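PDB 3KBQ: protein Ta0487 from Thermoplasma acidophilum, which is of unknown function but belongs to the CinA family, this piece being its probable molybdopterin-binding domain. Local coordinates for residues D110-P113 and Q114-K117; I94-D97 and A98-M101; N13-K17 and G18-N22; P151-P154 and K155-E158; D50-G53 and W54-V58. One frame throughout, in Å; residues are numbered along the deposited sequence.

Contact 1 (D110-P113 and Q114-K117); sequences DLTP and QRLK
The T112 side chain overlaps the chain of R115, its OG1 standing 3.5 Å from R115 CG while its methyl, CG2, covers one face of the guanidinium. T112 is the N-cap of the short helix 113-116. A chi1 of 61° places OG1 between the backbone N and the carbonyl carbon, turned back to the first helical turn, where it accepts a weak bond from R115 N at 3.4 Å. The carbonyl does more of the work: L116 N reaches T112 O at 2.9 Å in a nearly straight bond (173°), closing the first regular turn. A water ties the same corner from the outside, accepting from both T112 N and R115 NH1; the arginine, extended from CG to NE, brings NH1 to this water beside the cap.

P113 follows the cap. Its nitrogen has no hydrogen to leave unpaired in a first turn, which suits the ring to this position, and its carbonyl O receives K117 N. Q114, bent at chi2, sends OE1 back over T112 CB at 3.5 Å. K117, bent along its length, brings NZ to Q114 O at 2.9 Å, in the carbonyl plane and on a lone pair; G73 O and T75 O are further acceptors for this ammonium, so three carbonyls grip it.

On the side facing helix 96-106, L111 CB lies 4.4 Å from L116 CB, two aliphatic chains bracketing the cap. Threonine N-cap, proline at the next position and leucines just before the cap and four residues after it make a capped helix start with a hydrophobic staple.

Contact 2 (I94-D97 and A98-M101); sequences IDED and ALAM
The start of helix 96-106 is an aspartate N-cap, and D95 carries it. Its OD2 accepts from A98 N at 2.6 Å, a short bond and almost straight at 176°. With chi1 at 173°, CG lies anti to the backbone N and beside the carbonyl carbon, which swings the carboxylate forward over the first turn. The amide meets OD2 on the anti side and 24° out of the carboxylate plane. Aspartate suits the place because its short chain brings an anionic acceptor to amides that have no earlier turn to bond to, and the negative charge probably gains from facing the positive end of the helix dipole.

The main chain continues what the side chain begins. L99 N bonds to D95 O at 2.8 Å, so one residue serves two successive amides with two different oxygens. A100 N to E96 O and M101 N to D97 O then repeat the regular helical step. D95 also pairs through its backbone with A119, which ties the helix start to the residue just before strand 120-121 of the same chain.

A98 has just a methyl, and a small group fits here: its CB sits 3.3 Å from D95 OD2 and packs on A119. L99 turns CD2 to I94 CG2 at 4.0 Å, the two branches crossing, while E96 runs alongside the leucine and brings OE1 to 3.9 Å from the same CD2. E96 and D97 themselves lie on the exposed side. I94 and L99, on the residue before the cap and the fourth after it, add the hydrophobic staple to an Asp-capped helix.

Contact 3 (N13-K17 and G18-N22); sequences NEILK and GRTVN
I15, G18 and K17 bury the most surface where the short helix 13-16 ends and the chain turns back past it. I15 meets the returning chain with its branches: CG2 rests 3.9 Å from N22 CB, the two side chains crossing at about a right angle, while CD1 reaches toward T20, where the model is too tight for the exact spacing to be relied on. A branched aliphatic chain fits, for the same residue also packs on V44 of strand 38-45. The carbonyl of I15 works too. G18 N donates to I15 O at 3.0 Å from above the carbonyl plane, and a water at 2.7 Å from I15 O also donates to T20 O, joining the helix end to the loop.

G18 makes the reversal possible. Its positive phi, 70°, is a conformation that favours glycine. The turn it allows carries R19 N to E14 O at 2.8 Å, with T20 N adding a weak bond to the same oxygen.

K17 lies side by side with R19, CE to R19 CD at 3.6 Å. The contact is between methylenes; K17 NZ and R19 NE, like charges, stay 5.0 Å apart. K17 also packs on T33 of the second subunit. N22 ends the loop as the N-cap of helix 23-34, its OD1 taking A25 N and its ND2 bonding T10 OG1. The glycine with its two backward bonds to E14 O and I15 O is a Schellman motif, here joining one helix to the next cap.

Contact 4 (P151-P154 and K155-E158); sequences PGVP and KEME
The chain leaves strand 145-150 through an extended P151, turns at G152 and enters helix 154-163 with V153 at the N-cap position. V153 O faces two amides: M157 N at 2.8 Å in a good bond (162°), and E156 N in a weak, strongly bent one. E158 N to P154 O continues the helix. P154 fits the first position, where its nitrogen needs no hydrogen; valine has no polar side chain to cap the first-turn amides, and its carbonyl starts the regular helical bonding.

E156 is the side chain that folds back. Extended beyond CG, with CG anti to the carbonyl carbon (chi1 -60°), it lies across V153 and brings OE2 to 3.5 Å from V153 CB. Its other oxygen, OE1, sits 3.7 Å from P151 CB and bonds to N130 ND2, which fixes the carboxylate over these apolar surfaces. On the inner side M157 CB presses on P151 O at 3.3 Å, and that buried carbonyl has no hydrogen-bond partner in the model. N24 of helix 23-34 holds the turn through G152 O. This proline-glycine-valine-proline turn, leading from a central strand into a helix, is consistent with the Pro-Gly-x-Pro segment of molybdopterin-binding-like domains.

Contact 5 (D50-G53 and W54-V58); sequences DEIG and WAFRV
W54 starts at CB, which nestles against the preceding turn, 3.5 Å from both E51 O and D50 O. From there chi1 of 169° sets CG anti to the backbone N, and the indole then leads away from the preceding turn. CE3 passes E51 O at 3.8 Å, the carbonyl oxygen lying in the ring plane at the edge, where the C-H groups carry slight positive charge. Farther out, one face of the ring is covered by V58 CG2, 3.3 Å above the plane and offset toward the rim. Beyond the helix the indole meets R41 of the second subunit in a cation-pi contact and packs on V58 of that subunit.

The inner flank belongs to I52 and F56, which run side by side. I52 CG2 touches F56 CE2 at 3.6 Å, at the ring's edge and in its plane; the phenyl goes on to meet F84 edge-to-face and to pack on the central sheet. R57 lays its CG 3.1 Å from G53 O before its end leads off to C87 O, which NH1 bonds. Under all this run regular helical bonds, such as W54 N to D50 O at 3.0 Å.

One flank of helix 49-62, I52 and F56, faces the sheet; another, E51 and W54, faces the second subunit. E51 OE1 forms a salt bridge with the NE of the same R41 of the second subunit, so carboxylate and indole together probably hold one arginine, joining the subunits through charge and pi electrons.

In the fold
Contacts 1 and 2 are neighbours, with centres 12 Å apart: L116 CD1 touches L99 CD1 at 3.5 Å, and L111 CD2 lies 3.7 Å from L99 CD1, so two successive helix starts share one leucine. Contact 3 lies on the other side of the chain's centre from contact 2, about 31 Å away between centres. Its nearest atoms come within about 7 Å of both contact 4 and contact 5. Contacts 3 and 5 both reach the second subunit. The E14 side chain of contact 3 is also about 3 Å from a bound sulfate, probably from the crystallisation liquor, which may nevertheless mark a pocket.

Contact 1 (D110-P113 and Q114-K117)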
loop_
_atom_site.group_PDB
_atom_site.type_symbol
_atom_site.label_atom_id
_atom_site.label_comp_id
_atom_site.label_asym_id
_atom_site.label_seq_id
_atom_site.Cartn_x
_atom_site.Cartn_y
_atom_site.Cartn_z
ATOM N N ASP B 110 17.812 -33.519 1.234
ATOM C CA ASP B 110 16.460 -33.697 1.759
ATOM C C ASP B 110 15.973 -32.408 2.428
ATOM O O ASP B 110 16.283 -32.150 3.604
ATOM C CB ASP B 110 16.474 -34.843 2.786
ATOM C CG ASP B 110 15.155 -35.614 2.854
ATOM O OD1 ASP B 110 14.113 -35.121 2.341
ATOM O OD2 ASP B 110 15.177 -36.737 3.431
ATOM N N LEU B 111 15.225 -31.600 1.665
ATOM C CA LEU B 111 14.609 -30.368 2.136
ATOM C C LEU B 111 13.287 -30.649 2.862
ATOM O O LEU B 111 12.591 -31.605 2.523
ATOM C CB LEU B 111 14.307 -29.492 0.908
ATOM C CG LEU B 111 15.319 -28.520 0.260
ATOM C CD1 LEU B 111 16.768 -28.832 0.570
ATOM C CD2 LEU B 111 15.092 -28.459 -1.252
ATOM N N THR B 112 12.905 -29.810 3.824
ATOM C CA THR B 112 11.520 -29.819 4.287
ATOM C C THR B 112 10.566 -29.398 3.121
ATOM O O THR B 112 10.991 -28.706 2.173
ATOM C CB THR B 112 11.308 -28.861 5.509
ATOM O OG1 THR B 112 11.627 -27.533 5.115
ATOM C CG2 THR B 112 12.183 -29.249 6.734
ATOM N N PRO B 113 9.271 -29.785 3.196
ATOM C CA PRO B 113 8.251 -29.311 2.242
ATOM C C PRO B 113 8.248 -27.788 1.996
ATOM O O PRO B 113 8.150 -27.323 0.832
ATOM C CB PRO B 113 6.943 -29.737 2.921
ATOM C CG PRO B 113 7.301 -31.003 3.603
ATOM C CD PRO B 113 8.706 -30.778 4.141
ATOM N N GLN B 114 8.290 -27.006 3.075
ATOM C CA GLN B 114 8.277 -25.538 2.972
ATOM C C GLN B 114 9.514 -25.014 2.270
ATOM O O GLN B 114 9.483 -23.942 1.687
ATOM C CB GLN B 114 8.260 -24.879 4.357
ATOM C CG GLN B 114 7.198 -25.265 5.270
ATOM C CD GLN B 114 7.626 -26.397 6.156
ATOM O OE1 GLN B 114 8.071 -27.453 5.678
ATOM N NE2 GLN B 114 7.452 -26.214 7.466
ATOM N N ARG B 115 10.620 -25.740 2.364
ATOM C CA ARG B 115 11.843 -25.366 1.647
ATOM C C ARG B 115 11.812 -25.772 0.165
ATOM O O ARG B 115 12.119 -24.905 -0.719
ATOM C CB ARG B 115 13.101 -25.925 2.322
ATOM C CG ARG B 115 13.569 -25.071 3.507
ATOM C CD ARG B 115 14.709 -25.735 4.306
ATOM N NE ARG B 115 14.802 -25.155 5.647
ATOM C CZ ARG B 115 15.358 -25.768 6.688
ATOM N NH1 ARG B 115 15.856 -27.002 6.561
ATOM N NH2 ARG B 115 15.404 -25.166 7.867
ATOM N N LEU B 116 11.481 -27.049 -0.097
ATOM C CA LEU B 116 11.290 -27.544 -1.431
ATOM C C LEU B 116 10.387 -26.620 -2.223
ATOM O O LEU B 116 10.726 -26.299 -3.369
ATOM C CB LEU B 116 10.664 -28.941 -1.428
ATOM C CG LEU B 116 10.313 -29.576 -2.790
ATOM C CD1 LEU B 116 11.586 -29.779 -3.639
ATOM C CD2 LEU B 116 9.616 -30.942 -2.589
ATOM N N LYS B 117 9.264 -26.181 -1.620
ATOM C CA LYS B 117 8.257 -25.401 -2.373
ATOM C C LYS B 117 8.830 -24.096 -2.924
ATOM O O LYS B 117 8.257 -23.530 -3.868
ATOM C CB LYS B 117 6.929 -25.217 -1.608
ATOM C CG LYS B 117 6.918 -24.139 -0.527
ATOM C CD LYS B 117 6.383 -22.796 -1.079
ATOM C CE LYS B 117 7.107 -21.547 -0.467
ATOM N NZ LYS B 117 7.679 -21.743 0.908
HETATM O O HOH W 1 15.455 -28.934 5.089
#

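Contact 2 (I94-D97 and A98-M101)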
loop_
_atom_site.group_PDB
_atom_site.type_symbol
_atom_site.label_atom_id
_atom_site.label_comp_id
_atom_site.label_asym_id
_atom_site.label_seq_id
_atom_site.Cartn_x
_atom_site.Cartn_y
_atom_site.Cartn_z
ATOM N N ILE B 94 7.993 -27.523 -10.314
ATOM C CA ILE B 94 9.386 -27.493 -9.895
ATOM C C ILE B 94 10.235 -27.006 -11.069
ATOM O O ILE B 94 10.104 -27.510 -12.187
ATOM C CB ILE B 94 9.885 -28.885 -9.389
ATOM C CG1 ILE B 94 9.188 -29.281 -8.073
ATOM C CG2 ILE B 94 11.418 -28.896 -9.200
ATOM C CD1 ILE B 94 9.397 -30.787 -7.665
ATOM N N ASP B 95 11.035 -25.974 -10.808
ATOM C CA ASP B 95 12.131 -25.560 -11.670
ATOM C C ASP B 95 13.395 -26.240 -11.155
ATOM O O ASP B 95 13.837 -25.999 -10.018
ATOM C CB ASP B 95 12.272 -24.024 -11.637
ATOM C CG ASP B 95 13.517 -23.516 -12.384
ATOM O OD1 ASP B 95 13.325 -22.783 -13.359
ATOM O OD2 ASP B 95 14.670 -23.809 -12.002
ATOM N N GLU B 96 13.981 -27.096 -11.994
ATOM C CA GLU B 96 15.129 -27.918 -11.599
ATOM C C GLU B 96 16.419 -27.105 -11.261
ATOM O O GLU B 96 17.151 -27.460 -10.309
ATOM C CB GLU B 96 15.399 -29.025 -12.635
ATOM C CG GLU B 96 14.241 -30.035 -12.877
ATOM C CD GLU B 96 13.854 -30.898 -11.640
ATOM O OE1 GLU B 96 14.618 -30.983 -10.643
ATOM O OE2 GLU B 96 12.757 -31.518 -11.678
ATOM N N ASP B 97 16.661 -25.998 -11.983
ATOM C CA ASP B 97 17.821 -25.120 -11.677
ATOM C C ASP B 97 17.603 -24.520 -10.294
ATOM O O ASP B 97 18.487 -24.592 -9.428
ATOM C CB ASP B 97 17.980 -23.930 -12.656
ATOM C CG ASP B 97 17.973 -24.330 -14.139
ATOM O OD1 ASP B 97 18.128 -25.541 -14.487
ATOM O OD2 ASP B 97 17.830 -23.393 -14.975
ATOM N N ALA B 98 16.412 -23.945 -10.106
ATOM C CA ALA B 98 16.018 -23.349 -8.819
ATOM C C ALA B 98 16.240 -24.377 -7.701
ATOM O O ALA B 98 16.920 -24.091 -6.700
ATOM C CB ALA B 98 14.554 -22.894 -8.856
ATOM N N LEU B 99 15.695 -25.585 -7.905
ATOM C CA LEU B 99 15.813 -26.650 -6.904
ATOM C C LEU B 99 17.290 -26.952 -6.562
ATOM O O LEU B 99 17.675 -26.974 -5.382
ATOM C CB LEU B 99 15.058 -27.928 -7.347
ATOM C CG LEU B 99 15.109 -29.101 -6.341
ATOM C CD1 LEU B 99 14.630 -28.690 -4.926
ATOM C CD2 LEU B 99 14.322 -30.305 -6.853
ATOM N N ALA B 100 18.094 -27.172 -7.607
ATOM C CA ALA B 100 19.554 -27.273 -7.467
ATOM C C ALA B 100 20.189 -26.096 -6.677
ATOM O O ALA B 100 20.968 -26.333 -5.763
ATOM C CB ALA B 100 20.224 -27.428 -8.848
ATOM N N MET B 101 19.855 -24.854 -7.021
ATOM C CA MET B 101 20.324 -23.678 -6.246
ATOM C C MET B 101 20.070 -23.941 -4.745
ATOM O O MET B 101 20.986 -23.886 -3.908
ATOM C CB MET B 101 19.607 -22.383 -6.665
ATOM C CG MET B 101 19.447 -22.101 -8.211
ATOM S SD MET B 101 19.012 -20.379 -8.791
ATOM C CE MET B 101 17.588 -19.892 -7.842
#

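Contact 3 (N13-K17 and G18-N22)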
loop_
_atom_site.group_PDB
_atom_site.type_symbol
_atom_site.label_atom_id
_atom_site.label_comp_id
_atom_site.label_asym_id
_atom_site.label_seq_id
_atom_site.Cartn_x
_atom_site.Cartn_y
_atom_site.Cartn_z
ATOM N N ASN B 13 1.583 -9.464 6.776
ATOM C CA ASN B 13 0.709 -9.046 7.867
ATOM C C ASN B 13 1.362 -8.078 8.844
ATOM O O ASN B 13 0.688 -7.204 9.376
ATOM C CB ASN B 13 0.232 -10.282 8.667
ATOM C CG ASN B 13 -0.656 -11.210 7.839
ATOM O OD1 ASN B 13 -0.943 -10.952 6.672
ATOM N ND2 ASN B 13 -1.075 -12.313 8.443
ATOM N N GLU B 14 2.659 -8.246 9.101
ATOM C CA GLU B 14 3.311 -7.403 10.099
ATOM C C GLU B 14 3.389 -5.926 9.650
ATOM O O GLU B 14 3.368 -5.031 10.484
ATOM C CB GLU B 14 4.701 -7.953 10.494
ATOM C CG GLU B 14 5.758 -7.835 9.368
ATOM C CD GLU B 14 5.499 -8.751 8.159
ATOM O OE1 GLU B 14 4.694 -9.722 8.277
ATOM O OE2 GLU B 14 6.087 -8.466 7.080
ATOM N N ILE B 15 3.490 -5.703 8.335
ATOM C CA ILE B 15 3.457 -4.352 7.777
ATOM C C ILE B 15 2.070 -3.792 7.983
ATOM O O ILE B 15 1.947 -2.663 8.419
ATOM C CB ILE B 15 3.840 -4.294 6.249
ATOM C CG1 ILE B 15 5.236 -4.894 6.012
ATOM C CG2 ILE B 15 3.779 -2.865 5.688
ATOM C CD1 ILE B 15 6.308 -4.351 6.919
ATOM N N LEU B 16 1.028 -4.555 7.622
ATOM C CA LEU B 16 -0.372 -4.034 7.779
ATOM C C LEU B 16 -0.648 -3.692 9.218
ATOM O O LEU B 16 -1.295 -2.673 9.540
ATOM C CB LEU B 16 -1.386 -5.081 7.359
ATOM C CG LEU B 16 -1.431 -5.190 5.842
ATOM C CD1 LEU B 16 -2.217 -6.412 5.452
ATOM C CD2 LEU B 16 -2.059 -3.914 5.197
ATOM N N LYS B 17 -0.180 -4.568 10.103
ATOM C CA LYS B 17 -0.405 -4.352 11.511
ATOM C C LYS B 17 0.487 -3.281 12.119
ATOM O O LYS B 17 0.351 -2.988 13.285
ATOM C CB LYS B 17 -0.216 -5.643 12.302
ATOM C CG LYS B 17 -1.305 -6.671 12.084
ATOM C CD LYS B 17 -0.945 -8.021 12.765
ATOM C CE LYS B 17 0.520 -8.364 12.449
ATOM N NZ LYS B 17 0.900 -9.835 12.490
ATOM N N GLY B 18 1.405 -2.715 11.348
ATOM C CA GLY B 18 2.280 -1.661 11.879
ATOM C C GLY B 18 3.283 -2.197 12.894
ATOM O O GLY B 18 3.818 -1.456 13.724
ATOM N N ARG B 19 3.582 -3.487 12.819
ATOM C CA ARG B 19 4.643 -4.012 13.702
ATOM C C ARG B 19 6.022 -3.662 13.144
ATOM O O ARG B 19 6.983 -3.481 13.895
ATOM C CB ARG B 19 4.491 -5.508 13.910
ATOM C CG ARG B 19 3.116 -5.882 14.519
ATOM C CD ARG B 19 3.020 -7.424 14.805
ATOM N NE ARG B 19 3.929 -7.837 15.885
ATOM C CZ ARG B 19 3.565 -8.065 17.159
ATOM N NH1 ARG B 19 2.297 -7.937 17.552
ATOM N NH2 ARG B 19 4.476 -8.419 18.067
ATOM N N THR B 20 6.115 -3.507 11.827
ATOM C CA THR B 20 7.327 -2.983 11.203
ATOM C C THR B 20 6.902 -1.895 10.190
ATOM O O THR B 20 5.777 -1.924 9.623
ATOM C CB THR B 20 8.089 -4.095 10.424
ATOM O OG1 THR B 20 7.276 -4.493 9.337
ATOM C CG2 THR B 20 8.344 -5.339 11.278
ATOM N N VAL B 21 7.792 -0.951 9.931
ATOM C CA VAL B 21 7.499 0.093 8.958
ATOM C C VAL B 21 7.860 -0.394 7.529
ATOM O O VAL B 21 8.743 -1.232 7.342
ATOM C CB VAL B 21 8.205 1.451 9.336
ATOM C CG1 VAL B 21 9.716 1.478 8.949
ATOM C CG2 VAL B 21 7.454 2.611 8.735
ATOM N N ASN B 22 7.187 0.123 6.516
ATOM C CA ASN B 22 7.463 -0.353 5.167
ATOM C C ASN B 22 8.676 0.274 4.473
ATOM O O ASN B 22 8.530 1.029 3.498
ATOM C CB ASN B 22 6.231 -0.210 4.277
ATOM C CG ASN B 22 6.280 -1.154 3.061
ATOM O OD1 ASN B 22 7.323 -1.731 2.733
ATOM N ND2 ASN B 22 5.164 -1.278 2.379
HETATM O O HOH W 2 3.686 -0.601 8.573
#

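Contact 4 (P151-P154 and K155-E158)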
loop_
_atom_site.group_PDB
_atom_site.type_symbol
_atom_site.label_atom_id
_atom_site.label_comp_id
_atom_site.label_asym_id
_atom_site.label_seq_id
_atom_site.Cartn_x
_atom_site.Cartn_y
_atom_site.Cartn_z
ATOM N N PRO B 151 12.242 -11.220 -2.260
ATOM C CA PRO B 151 12.125 -11.547 -0.816
ATOM C C PRO B 151 11.858 -10.297 -0.025
ATOM O O PRO B 151 12.140 -9.179 -0.492
ATOM C CB PRO B 151 13.521 -12.033 -0.426
ATOM C CG PRO B 151 14.173 -12.480 -1.727
ATOM C CD PRO B 151 13.553 -11.594 -2.808
ATOM N N GLY B 152 11.347 -10.475 1.185
ATOM C CA GLY B 152 10.996 -9.294 2.008
ATOM C C GLY B 152 12.173 -8.876 2.888
ATOM O O GLY B 152 12.180 -7.791 3.459
ATOM N N VAL B 153 13.153 -9.748 3.040
ATOM C CA VAL B 153 14.378 -9.357 3.782
ATOM C C VAL B 153 15.124 -8.223 3.036
ATOM O O VAL B 153 15.591 -8.450 1.924
ATOM C CB VAL B 153 15.293 -10.567 3.977
ATOM C CG1 VAL B 153 16.671 -10.136 4.621
ATOM C CG2 VAL B 153 14.566 -11.616 4.865
ATOM N N PRO B 154 15.239 -7.020 3.656
ATOM C CA PRO B 154 15.684 -5.854 2.904
ATOM C C PRO B 154 17.032 -6.044 2.235
ATOM O O PRO B 154 17.214 -5.637 1.104
ATOM C CB PRO B 154 15.741 -4.728 3.962
ATOM C CG PRO B 154 14.732 -5.170 4.991
ATOM C CD PRO B 154 14.916 -6.663 5.060
ATOM N N LYS B 155 17.965 -6.685 2.909
ATOM C CA LYS B 155 19.275 -6.871 2.304
ATOM C C LYS B 155 19.184 -7.744 1.030
ATOM O O LYS B 155 19.856 -7.492 0.023
ATOM C CB LYS B 155 20.229 -7.455 3.341
ATOM C CG LYS B 155 21.629 -7.684 2.851
ATOM C CD LYS B 155 22.401 -8.409 3.948
ATOM C CE LYS B 155 23.877 -8.482 3.601
ATOM N NZ LYS B 155 24.505 -7.123 3.738
ATOM N N GLU B 156 18.318 -8.753 1.056
ATOM C CA GLU B 156 18.134 -9.627 -0.102
ATOM C C GLU B 156 17.363 -8.877 -1.191
ATOM O O GLU B 156 17.705 -8.956 -2.378
ATOM C CB GLU B 156 17.357 -10.884 0.315
ATOM C CG GLU B 156 18.073 -11.686 1.390
ATOM C CD GLU B 156 17.257 -12.912 1.835
ATOM O OE1 GLU B 156 16.516 -13.541 1.020
ATOM O OE2 GLU B 156 17.360 -13.236 3.018
ATOM N N MET B 157 16.308 -8.159 -0.785
ATOM C CA MET B 157 15.418 -7.490 -1.742
ATOM C C MET B 157 16.311 -6.525 -2.534
ATOM O O MET B 157 16.315 -6.563 -3.781
ATOM C CB MET B 157 14.257 -6.769 -1.020
ATOM C CG MET B 157 13.286 -5.915 -1.927
ATOM S SD MET B 157 14.005 -4.339 -2.519
ATOM C CE MET B 157 14.057 -3.479 -0.935
ATOM N N GLU B 158 17.134 -5.746 -1.812
ATOM C CA GLU B 158 17.948 -4.685 -2.415
ATOM C C GLU B 158 19.054 -5.250 -3.306
ATOM O O GLU B 158 19.273 -4.739 -4.416
ATOM C CB GLU B 158 18.506 -3.732 -1.362
ATOM C CG GLU B 158 17.370 -3.108 -0.523
ATOM C CD GLU B 158 17.850 -2.266 0.672
ATOM O OE1 GLU B 158 19.059 -2.066 0.828
ATOM O OE2 GLU B 158 16.992 -1.761 1.435
#

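Contact 5 (D50-G53 and W54-V58)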
loop_
_atom_site.group_PDB
_atom_site.type_symbol
_atom_site.label_atom_id
_atom_site.label_comp_id
_atom_site.label_asym_id
_atom_site.label_seq_id
_atom_site.Cartn_x
_atom_site.Cartn_y
_atom_site.Cartn_z
ATOM N N ASP B 50 -5.668 -14.991 -2.152
ATOM C CA ASP B 50 -6.613 -14.236 -2.951
ATOM C C ASP B 50 -6.243 -12.749 -2.882
ATOM O O ASP B 50 -6.447 -12.038 -3.844
ATOM C CB ASP B 50 -8.031 -14.408 -2.457
ATOM C CG ASP B 50 -8.645 -15.779 -2.791
ATOM O OD1 ASP B 50 -8.079 -16.569 -3.588
ATOM O OD2 ASP B 50 -9.746 -16.061 -2.234
ATOM N N GLU B 51 -5.727 -12.294 -1.740
ATOM C CA GLU B 51 -5.397 -10.880 -1.577
ATOM C C GLU B 51 -4.182 -10.547 -2.399
ATOM O O GLU B 51 -4.091 -9.462 -3.002
ATOM C CB GLU B 51 -5.090 -10.552 -0.099
ATOM C CG GLU B 51 -6.332 -10.685 0.798
ATOM C CD GLU B 51 -7.340 -9.585 0.510
ATOM O OE1 GLU B 51 -7.061 -8.418 0.845
ATOM O OE2 GLU B 51 -8.399 -9.883 -0.087
ATOM N N ILE B 52 -3.242 -11.484 -2.427
ATOM C CA ILE B 52 -2.017 -11.330 -3.238
ATOM C C ILE B 52 -2.386 -11.295 -4.719
ATOM O O ILE B 52 -1.869 -10.433 -5.486
ATOM C CB ILE B 52 -0.985 -12.479 -2.923
ATOM C CG1 ILE B 52 -0.320 -12.281 -1.544
ATOM C CG2 ILE B 52 0.118 -12.580 -4.040
ATOM C CD1 ILE B 52 0.132 -13.600 -0.884
ATOM N N GLY B 53 -3.304 -12.198 -5.109
ATOM C CA GLY B 53 -3.754 -12.257 -6.493
ATOM C C GLY B 53 -4.412 -10.929 -6.917
ATOM O O GLY B 53 -4.192 -10.448 -8.059
ATOM N N TRP B 54 -5.263 -10.399 -6.022
ATOM C CA TRP B 54 -5.916 -9.101 -6.212
ATOM C C TRP B 54 -4.888 -7.990 -6.514
ATOM O O TRP B 54 -5.039 -7.270 -7.484
ATOM C CB TRP B 54 -6.889 -8.734 -5.051
ATOM C CG TRP B 54 -7.339 -7.315 -5.131
ATOM C CD1 TRP B 54 -8.366 -6.789 -5.944
ATOM C CD2 TRP B 54 -6.738 -6.200 -4.472
ATOM N NE1 TRP B 54 -8.398 -5.413 -5.784
ATOM C CE2 TRP B 54 -7.426 -5.033 -4.893
ATOM C CE3 TRP B 54 -5.670 -6.072 -3.565
ATOM C CZ2 TRP B 54 -7.085 -3.747 -4.426
ATOM C CZ3 TRP B 54 -5.344 -4.791 -3.077
ATOM C CH2 TRP B 54 -6.063 -3.646 -3.521
ATOM N N ALA B 55 -3.851 -7.890 -5.691
ATOM C CA ALA B 55 -2.879 -6.803 -5.779
ATOM C C ALA B 55 -2.130 -6.895 -7.117
ATOM O O ALA B 55 -2.021 -5.905 -7.836
ATOM C CB ALA B 55 -1.914 -6.862 -4.588
ATOM N N PHE B 56 -1.699 -8.093 -7.496
ATOM C CA PHE B 56 -0.971 -8.239 -8.767
ATOM C C PHE B 56 -1.867 -7.865 -9.939
ATOM O O PHE B 56 -1.426 -7.190 -10.847
ATOM C CB PHE B 56 -0.399 -9.682 -8.981
ATOM C CG PHE B 56 0.925 -9.930 -8.292
ATOM C CD1 PHE B 56 2.098 -9.318 -8.742
ATOM C CD2 PHE B 56 0.998 -10.784 -7.183
ATOM C CE1 PHE B 56 3.295 -9.519 -8.098
ATOM C CE2 PHE B 56 2.223 -11.012 -6.531
ATOM C CZ PHE B 56 3.376 -10.391 -6.987
ATOM N N ARG B 57 -3.114 -8.321 -9.941
ATOM C CA ARG B 57 -4.019 -7.992 -11.041
ATOM C C ARG B 57 -4.294 -6.485 -11.206
ATOM O O ARG B 57 -4.195 -5.925 -12.303
ATOM C CB ARG B 57 -5.357 -8.735 -10.877
ATOM C CG ARG B 57 -5.248 -10.273 -11.003
ATOM C CD ARG B 57 -4.401 -10.650 -12.217
ATOM N NE ARG B 57 -4.973 -10.148 -13.470
ATOM C CZ ARG B 57 -5.636 -10.914 -14.321
ATOM N NH1 ARG B 57 -5.819 -12.194 -14.015
ATOM N NH2 ARG B 57 -6.115 -10.412 -15.476
ATOM N N VAL B 58 -4.662 -5.840 -10.117
ATOM C CA VAL B 58 -4.769 -4.385 -10.155
ATOM C C VAL B 58 -3.454 -3.683 -10.565
ATOM O O VAL B 58 -3.494 -2.806 -11.442
ATOM C CB VAL B 58 -5.339 -3.816 -8.866
ATOM C CG1 VAL B 58 -5.580 -2.349 -9.023
ATOM C CG2 VAL B 58 -6.719 -4.495 -8.636
#